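Local coordinates for protein VP35 (Myotis lucifugus, PDB 6DKU) that probably antagonises innate immune signalling, as a bat-genome homolog of the filoviral polymerase cofactor VP35, here as its interferon inhibitory domain, at residues 91-102 against 116-127. The protein carries 1 engineered substitution. Residues are numbered along the deposited sequence; the frame is centred on the assembly and turned at random.
Engineered in segment 91-102: Arg97 (natural residue Gly).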
ATOM      1  N   ILE A  91     -14.565   7.854  -0.435  1.00 80.15           N
ATOM      2  CA  ILE A  91     -13.808   6.650  -0.111  1.00 69.20           C
ATOM      3  C   ILE A  91     -14.596   5.470  -0.664  1.00 58.58           C
ATOM      4  O   ILE A  91     -15.815   5.399  -0.445  1.00 68.29           O
ATOM      5  CB  ILE A  91     -13.573   6.509   1.403  1.00 65.55           C
ATOM      6  CG1 ILE A  91     -12.870   7.745   1.964  1.00 72.01           C
ATOM      7  CG2 ILE A  91     -12.766   5.265   1.705  1.00 54.50           C
ATOM      8  CD1 ILE A  91     -12.620   7.670   3.462  1.00 67.56           C
ATOM      9  N   PRO A  92     -13.958   4.546  -1.387  1.00 56.53           N
ATOM     10  CA  PRO A  92     -14.669   3.368  -1.910  1.00 55.60           C
ATOM     11  C   PRO A  92     -15.580   2.740  -0.865  1.00 67.59           C
ATOM     12  O   PRO A  92     -15.211   2.602   0.304  1.00 62.67           O
ATOM     13  CB  PRO A  92     -13.532   2.421  -2.307  1.00 48.23           C
ATOM     14  CG  PRO A  92     -12.423   3.351  -2.702  1.00 56.11           C
ATOM     15  CD  PRO A  92     -12.540   4.562  -1.791  1.00 50.80           C
ATOM     16  N   ARG A  93     -16.784   2.358  -1.308  1.00 83.01           N
ATOM     17  CA  ARG A  93     -17.848   1.968  -0.384  1.00 68.75           C
ATOM     18  C   ARG A  93     -17.495   0.709   0.399  1.00 62.48           C
ATOM     19  O   ARG A  93     -17.777   0.620   1.598  1.00 70.30           O
ATOM     20  CB  ARG A  93     -19.151   1.764  -1.149  1.00 72.37           C
ATOM     21  CG  ARG A  93     -20.392   1.949  -0.297  1.00 88.84           C
ATOM     22  CD  ARG A  93     -21.008   3.308  -0.552  1.00100.06           C
ATOM     23  NE  ARG A  93     -21.978   3.239  -1.637  1.00111.77           N
ATOM     24  CZ  ARG A  93     -23.292   3.173  -1.453  1.00116.50           C
ATOM     25  NH1 ARG A  93     -23.788   3.170  -0.222  1.00118.97           N
ATOM     26  NH2 ARG A  93     -24.111   3.108  -2.496  1.00116.51           N
ATOM     27  N   ALA A  94     -16.883  -0.278  -0.255  1.00 57.84           N
ATOM     28  CA  ALA A  94     -16.580  -1.525   0.438  1.00 58.98           C
ATOM     29  C   ALA A  94     -15.610  -1.324   1.596  1.00 65.77           C
ATOM     30  O   ALA A  94     -15.579  -2.153   2.514  1.00 67.04           O
ATOM     31  CB  ALA A  94     -16.021  -2.552  -0.543  1.00 62.44           C
ATOM     32  N   TYR A  95     -14.825  -0.242   1.579  1.00 61.83           N
ATOM     33  CA  TYR A  95     -13.911   0.040   2.677  1.00 50.08           C
ATOM     34  C   TYR A  95     -14.628   0.583   3.909  1.00 60.85           C
ATOM     35  O   TYR A  95     -14.063   0.527   5.008  1.00 75.38           O
ATOM     36  CB  TYR A  95     -12.839   1.046   2.248  1.00 43.31           C
ATOM     37  CG  TYR A  95     -12.019   0.689   1.018  1.00 54.44           C
ATOM     38  CD1 TYR A  95     -12.011  -0.594   0.495  1.00 50.13           C
ATOM     39  CD2 TYR A  95     -11.238   1.653   0.386  1.00 63.07           C
ATOM     40  CE1 TYR A  95     -11.258  -0.905  -0.626  1.00 41.77           C
ATOM     41  CE2 TYR A  95     -10.482   1.351  -0.728  1.00 50.16           C
ATOM     42  CZ  TYR A  95     -10.497   0.069  -1.233  1.00 53.08           C
ATOM     43  OH  TYR A  95      -9.752  -0.237  -2.354  1.00 51.70           O
ATOM     44  N   HIS A  96     -15.860   1.081   3.750  1.00 62.58           N
ATOM     45  CA  HIS A  96     -16.524   1.840   4.812  1.00 73.41           C
ATOM     46  C   HIS A  96     -16.570   1.069   6.126  1.00 62.76           C
ATOM     47  O   HIS A  96     -16.341   1.633   7.201  1.00 61.57           O
ATOM     48  CB  HIS A  96     -17.949   2.213   4.387  1.00 76.67           C
ATOM     49  CG  HIS A  96     -18.041   3.451   3.546  1.00 78.17           C
ATOM     50  ND1 HIS A  96     -16.940   4.065   2.989  1.00 76.33           N
ATOM     51  CD2 HIS A  96     -19.115   4.182   3.161  1.00 82.43           C
ATOM     52  CE1 HIS A  96     -17.332   5.123   2.300  1.00 78.44           C
ATOM     53  NE2 HIS A  96     -18.646   5.216   2.390  1.00 80.29           N
ATOM     54  N   ARG A  97     -16.885  -0.225   6.061  1.00 63.59           N
ATOM     55  CA  ARG A  97     -17.072  -0.991   7.286  1.00 56.96           C
ATOM     56  C   ARG A  97     -15.763  -1.263   8.008  1.00 55.90           C
ATOM     57  O   ARG A  97     -15.786  -1.531   9.212  1.00 64.60           O
ATOM     58  CB  ARG A  97     -17.783  -2.309   6.988  1.00 54.72           C
ATOM     59  CG  ARG A  97     -17.446  -2.897   5.641  1.00 71.70           C
ATOM     60  CD  ARG A  97     -18.058  -4.270   5.488  1.00 78.31           C
ATOM     61  NE  ARG A  97     -17.110  -5.305   5.883  1.00 89.49           N
ATOM     62  CZ  ARG A  97     -16.231  -5.859   5.054  1.00 96.33           C
ATOM     63  NH1 ARG A  97     -16.192  -5.474   3.785  1.00100.51           N
ATOM     64  NH2 ARG A  97     -15.392  -6.796   5.489  1.00 89.46           N
ATOM     65  N   ARG A  98     -14.626  -1.191   7.314  1.00 55.19           N
ATOM     66  CA  ARG A  98     -13.339  -1.465   7.938  1.00 47.50           C
ATOM     67  C   ARG A  98     -12.615  -0.204   8.396  1.00 54.81           C
ATOM     68  O   ARG A  98     -11.588  -0.308   9.075  1.00 53.46           O
ATOM     69  CB  ARG A  98     -12.441  -2.251   6.977  1.00 46.28           C
ATOM     70  CG  ARG A  98     -13.087  -3.520   6.429  1.00 42.16           C
ATOM     71  CD  ARG A  98     -12.051  -4.485   5.857  1.00 45.77           C
ATOM     72  NE  ARG A  98     -11.294  -3.902   4.748  1.00 61.39           N
ATOM     73  CZ  ARG A  98     -10.004  -3.577   4.810  1.00 61.52           C
ATOM     74  NH1 ARG A  98      -9.319  -3.770   5.933  1.00 48.11           N
ATOM     75  NH2 ARG A  98      -9.397  -3.054   3.752  1.00 56.87           N
ATOM     76  N   LEU A  99     -13.119   0.976   8.050  1.00 55.35           N
ATOM     77  CA  LEU A  99     -12.470   2.207   8.474  1.00 53.65           C
ATOM     78  C   LEU A  99     -12.549   2.339   9.992  1.00 57.95           C
ATOM     79  O   LEU A  99     -13.601   2.104  10.596  1.00 53.42           O
ATOM     80  CB  LEU A  99     -13.120   3.407   7.787  1.00 46.59           C
ATOM     81  CG  LEU A  99     -13.089   3.462   6.253  1.00 58.74           C
ATOM     82  CD1 LEU A  99     -13.904   4.647   5.740  1.00 54.75           C
ATOM     83  CD2 LEU A  99     -11.667   3.518   5.707  1.00 43.04           C
ATOM     84  N   ARG A 100     -11.425   2.685  10.609  1.00 51.08           N
ATOM     85  CA  ARG A 100     -11.336   2.928  12.040  1.00 58.72           C
ATOM     86  C   ARG A 100     -10.646   4.261  12.277  1.00 72.31           C
ATOM     87  O   ARG A 100      -9.852   4.721  11.452  1.00 81.46           O
ATOM     88  CB  ARG A 100     -10.555   1.822  12.773  1.00 57.73           C
ATOM     89  CG  ARG A 100     -10.956   0.394  12.428  1.00 51.13           C
ATOM     90  CD  ARG A 100     -12.088  -0.060  13.323  1.00 52.60           C
ATOM     91  NE  ARG A 100     -12.617  -1.343  12.890  1.00 63.43           N
ATOM     92  CZ  ARG A 100     -13.631  -1.473  12.043  1.00 72.31           C
ATOM     93  NH1 ARG A 100     -14.063  -2.681  11.703  1.00 68.00           N
ATOM     94  NH2 ARG A 100     -14.197  -0.392  11.515  1.00 78.07           N
ATOM     95  N   ASP A 101     -10.953   4.883  13.409  1.00 86.36           N
ATOM     96  CA  ASP A 101     -10.258   6.110  13.760  1.00 88.20           C
ATOM     97  C   ASP A 101      -8.785   5.808  14.006  1.00 69.82           C
ATOM     98  O   ASP A 101      -8.382   4.661  14.218  1.00 66.54           O
ATOM     99  CB  ASP A 101     -10.903   6.775  14.977  1.00 93.05           C
ATOM    100  CG  ASP A 101     -11.301   5.778  16.037  1.00120.17           C
ATOM    101  OD1 ASP A 101     -11.890   4.734  15.676  1.00122.97           O
ATOM    102  OD2 ASP A 101     -11.031   6.039  17.229  1.00137.93           O
ATOM    103  N   VAL A 102      -7.973   6.854  13.955  1.00 69.22           N
ATOM    104  CA  VAL A 102      -6.538   6.663  13.805  1.00 75.99           C
ATOM    105  C   VAL A 102      -5.828   7.098  15.082  1.00 83.38           C
ATOM    106  O   VAL A 102      -6.155   8.152  15.649  1.00 82.34           O
ATOM    107  CB  VAL A 102      -6.032   7.403  12.553  1.00 78.13           C
ATOM    108  CG1 VAL A 102      -5.980   8.909  12.768  1.00 75.61           C
ATOM    109  CG2 VAL A 102      -4.692   6.857  12.105  1.00 98.08           C
ATOM    110  N   ILE A 116      -4.211   6.452   5.481  1.00 52.93           N
ATOM    111  CA  ILE A 116      -4.833   7.366   6.422  1.00 54.31           C
ATOM    112  C   ILE A 116      -5.642   8.346   5.578  1.00 57.51           C
ATOM    113  O   ILE A 116      -5.074   9.227   4.920  1.00 60.79           O
ATOM    114  CB  ILE A 116      -3.798   8.088   7.287  1.00 46.24           C
ATOM    115  CG1 ILE A 116      -2.928   7.081   8.035  1.00 54.67           C
ATOM    116  CG2 ILE A 116      -4.490   8.987   8.280  1.00 61.90           C
ATOM    117  CD1 ILE A 116      -3.665   5.863   8.542  1.00 62.45           C
ATOM    118  N   TYR A 117      -6.962   8.174   5.556  1.00 52.04           N
ATOM    119  CA  TYR A 117      -7.819   9.095   4.821  1.00 57.62           C
ATOM    120  C   TYR A 117      -8.033  10.370   5.622  1.00 71.66           C
ATOM    121  O   TYR A 117      -8.223  10.328   6.840  1.00 69.41           O
ATOM    122  CB  TYR A 117      -9.174   8.460   4.523  1.00 65.04           C
ATOM    123  CG  TYR A 117      -9.149   7.418   3.437  1.00 56.16           C
ATOM    124  CD1 TYR A 117      -8.957   7.770   2.111  1.00 55.73           C
ATOM    125  CD2 TYR A 117      -9.335   6.082   3.740  1.00 53.84           C
ATOM    126  CE1 TYR A 117      -8.937   6.808   1.120  1.00 64.60           C
ATOM    127  CE2 TYR A 117      -9.319   5.119   2.763  1.00 56.56           C
ATOM    128  CZ  TYR A 117      -9.121   5.483   1.458  1.00 62.43           C
ATOM    129  OH  TYR A 117      -9.108   4.507   0.494  1.00 64.22           O
ATOM    130  N   LEU A 118      -8.019  11.506   4.927  1.00 84.44           N
ATOM    131  CA  LEU A 118      -8.248  12.818   5.528  1.00 79.56           C
ATOM    132  C   LEU A 118      -9.619  13.324   5.099  1.00 81.36           C
ATOM    133  O   LEU A 118      -9.832  13.639   3.923  1.00 81.41           O
ATOM    134  CB  LEU A 118      -7.138  13.786   5.132  1.00 76.37           C
ATOM    135  CG  LEU A 118      -6.097  13.972   6.227  1.00 76.71           C
ATOM    136  CD1 LEU A 118      -6.634  14.940   7.277  1.00 93.97           C
ATOM    137  CD2 LEU A 118      -5.755  12.613   6.857  1.00 75.48           C
ATOM    138  N   THR A 119     -10.545  13.388   6.055  1.00 92.51           N
ATOM    139  CA  THR A 119     -11.909  13.841   5.849  1.00102.92           C
ATOM    140  C   THR A 119     -12.167  15.091   6.681  1.00103.55           C
ATOM    141  O   THR A 119     -11.532  15.288   7.723  1.00 89.73           O
ATOM    142  CB  THR A 119     -12.931  12.764   6.234  1.00 98.08           C
ATOM    143  OG1 THR A 119     -13.188  12.850   7.641  1.00 98.57           O
ATOM    144  CG2 THR A 119     -12.402  11.374   5.898  1.00 86.86           C
ATOM    145  N   PRO A 120     -13.082  15.958   6.236  1.00114.26           N
ATOM    146  CA  PRO A 120     -13.313  17.219   6.956  1.00117.80           C
ATOM    147  C   PRO A 120     -13.689  17.042   8.414  1.00123.95           C
ATOM    148  O   PRO A 120     -13.332  17.897   9.230  1.00134.69           O
ATOM    149  CB  PRO A 120     -14.436  17.876   6.147  1.00110.54           C
ATOM    150  CG  PRO A 120     -14.202  17.371   4.760  1.00111.53           C
ATOM    151  CD  PRO A 120     -13.755  15.944   4.927  1.00110.12           C
ATOM    152  N   GLU A 121     -14.361  15.959   8.788  1.00119.75           N
ATOM    153  CA  GLU A 121     -14.581  15.642  10.195  1.00129.95           C
ATOM    154  C   GLU A 121     -14.088  14.222  10.453  1.00127.80           C
ATOM    155  O   GLU A 121     -14.859  13.269  10.489  1.00132.69           O
ATOM    156  CB  GLU A 121     -16.073  15.837  10.610  1.00137.68           C
ATOM    157  CG  GLU A 121     -16.434  15.266  11.999  1.00139.03           C
ATOM    158  CD  GLU A 121     -17.636  15.945  12.685  1.00136.35           C
ATOM    159  OE1 GLU A 121     -17.980  15.541  13.822  1.00130.93           O
ATOM    160  OE2 GLU A 121     -18.224  16.889  12.111  1.00137.32           O
ATOM    161  N   GLY A 122     -12.784  14.082  10.645  1.00122.59           N
ATOM    162  CA  GLY A 122     -12.195  12.817  11.035  1.00124.29           C
ATOM    163  C   GLY A 122     -10.986  12.464  10.182  1.00113.15           C
ATOM    164  O   GLY A 122     -10.779  12.977   9.088  1.00113.79           O
ATOM    165  N   SER A 123     -10.176  11.572  10.749  1.00 91.85           N
ATOM    166  CA  SER A 123      -8.991  11.009  10.107  1.00 78.74           C
ATOM    167  C   SER A 123      -9.137   9.491  10.193  1.00 85.56           C
ATOM    168  O   SER A 123      -8.790   8.885  11.211  1.00 90.90           O
ATOM    169  CB  SER A 123      -7.721  11.495  10.794  1.00 74.81           C
ATOM    170  OG  SER A 123      -6.635  11.595   9.878  1.00 93.29           O
ATOM    171  N   LEU A 124      -9.667   8.886   9.134  1.00 82.08           N
ATOM    172  CA  LEU A 124     -10.048   7.479   9.132  1.00 77.28           C
ATOM    173  C   LEU A 124      -8.955   6.643   8.487  1.00 71.04           C
ATOM    174  O   LEU A 124      -8.459   6.986   7.412  1.00 70.12           O
ATOM    175  CB  LEU A 124     -11.368   7.278   8.389  1.00 70.97           C
ATOM    176  CG  LEU A 124     -12.520   8.205   8.789  1.00 70.00           C
ATOM    177  CD1 LEU A 124     -13.830   7.722   8.179  1.00 67.88           C
ATOM    178  CD2 LEU A 124     -12.631   8.305  10.301  1.00 66.44           C
ATOM    179  N   GLY A 125      -8.600   5.542   9.136  1.00 65.64           N
ATOM    180  CA  GLY A 125      -7.540   4.666   8.661  1.00 54.71           C
ATOM    181  C   GLY A 125      -8.092   3.403   8.046  1.00 52.80           C
ATOM    182  O   GLY A 125      -9.098   2.853   8.502  1.00 55.44           O
ATOM    183  N   LEU A 126      -7.429   2.937   6.991  1.00 52.90           N
ATOM    184  CA  LEU A 126      -7.784   1.691   6.334  1.00 55.05           C
ATOM    185  C   LEU A 126      -6.596   0.749   6.430  1.00 56.70           C
ATOM    186  O   LEU A 126      -5.490   1.100   6.008  1.00 52.89           O
ATOM    187  CB  LEU A 126      -8.180   1.924   4.877  1.00 50.29           C
ATOM    188  CG  LEU A 126      -8.412   0.655   4.058  1.00 47.39           C
ATOM    189  CD1 LEU A 126      -9.855   0.205   4.173  1.00 61.56           C
ATOM    190  CD2 LEU A 126      -8.035   0.885   2.612  1.00 55.40           C
ATOM    191  N   LYS A 127      -6.821  -0.428   7.004  1.00 61.12           N
ATOM    192  CA  LYS A 127      -5.803  -1.458   7.111  1.00 46.01           C
ATOM    193  C   LYS A 127      -5.921  -2.438   5.951  1.00 50.80           C
ATOM    194  O   LYS A 127      -6.890  -2.426   5.185  1.00 45.09           O
ATOM    195  CB  LYS A 127      -5.905  -2.186   8.453  1.00 40.44           C
ATOM    196  CG  LYS A 127      -5.463  -1.330   9.609  1.00 57.29           C
ATOM    197  CD  LYS A 127      -5.224  -2.120  10.888  1.00 58.97           C
ATOM    198  CE  LYS A 127      -5.611  -1.277  12.112  1.00 60.90           C
ATOM    199  NZ  LYS A 127      -4.592  -1.330  13.207  1.00 66.87           N
TER
HETATM  200  O   HOH W   1      -9.044  -0.998   8.156  1.00 51.54           O
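Ile91 lays its CD1 methyl over one face of the Tyr117 ring, 3.8 Å from the ring centroid, a CH-pi contact that suits a long branched chain. With CG2 anti to the backbone N, that branch reaches the phenol end of the ring. Leu126 CD2 lies over the Tyr95 face opposite the one covered by Pro92 CB, and Tyr117 OH meets the edge. Leu99 fills the middle, its CD2 3.9 Å from Leu126 CB and its CD1 against Leu124 CD1. Beyond the strand pair, Val102 CG2 touches Ile116 CD1 at 3.8 Å and CG1 packs on Ser123.

Arg98 is long enough to pass Leu126, whose CD1 covers a guanidinium face, and, bent at chi3 (-61°), meets Lys127 O end-on: NH2 (3.0 Å) lies nearly along the C=O axis and NH1 (2.9 Å) above the carbonyl plane, with the oxygen in the guanidinium plane. Arg100 and Gly125 pair through two straight backbone bonds; glycine suits a place hemmed in by Arg100 O and Val102 CG2. The looser side has a water linking Arg98 O to Lys127 N and the exposed Arg100 guanidinium, which turns back to O of engineered Arg97.

The short, weakly bonded strand 100-101 is an outermost strand of the mixed sheet, antiparallel to 122-127; 122-127 pairs antiparallel with 113-119, and 113-119 in parallel with 82-84. Tyr95 OH is hydrogen-bonded to Glu29 of helix 26-37, tying irregular, helix-like 93-98 to the helical part.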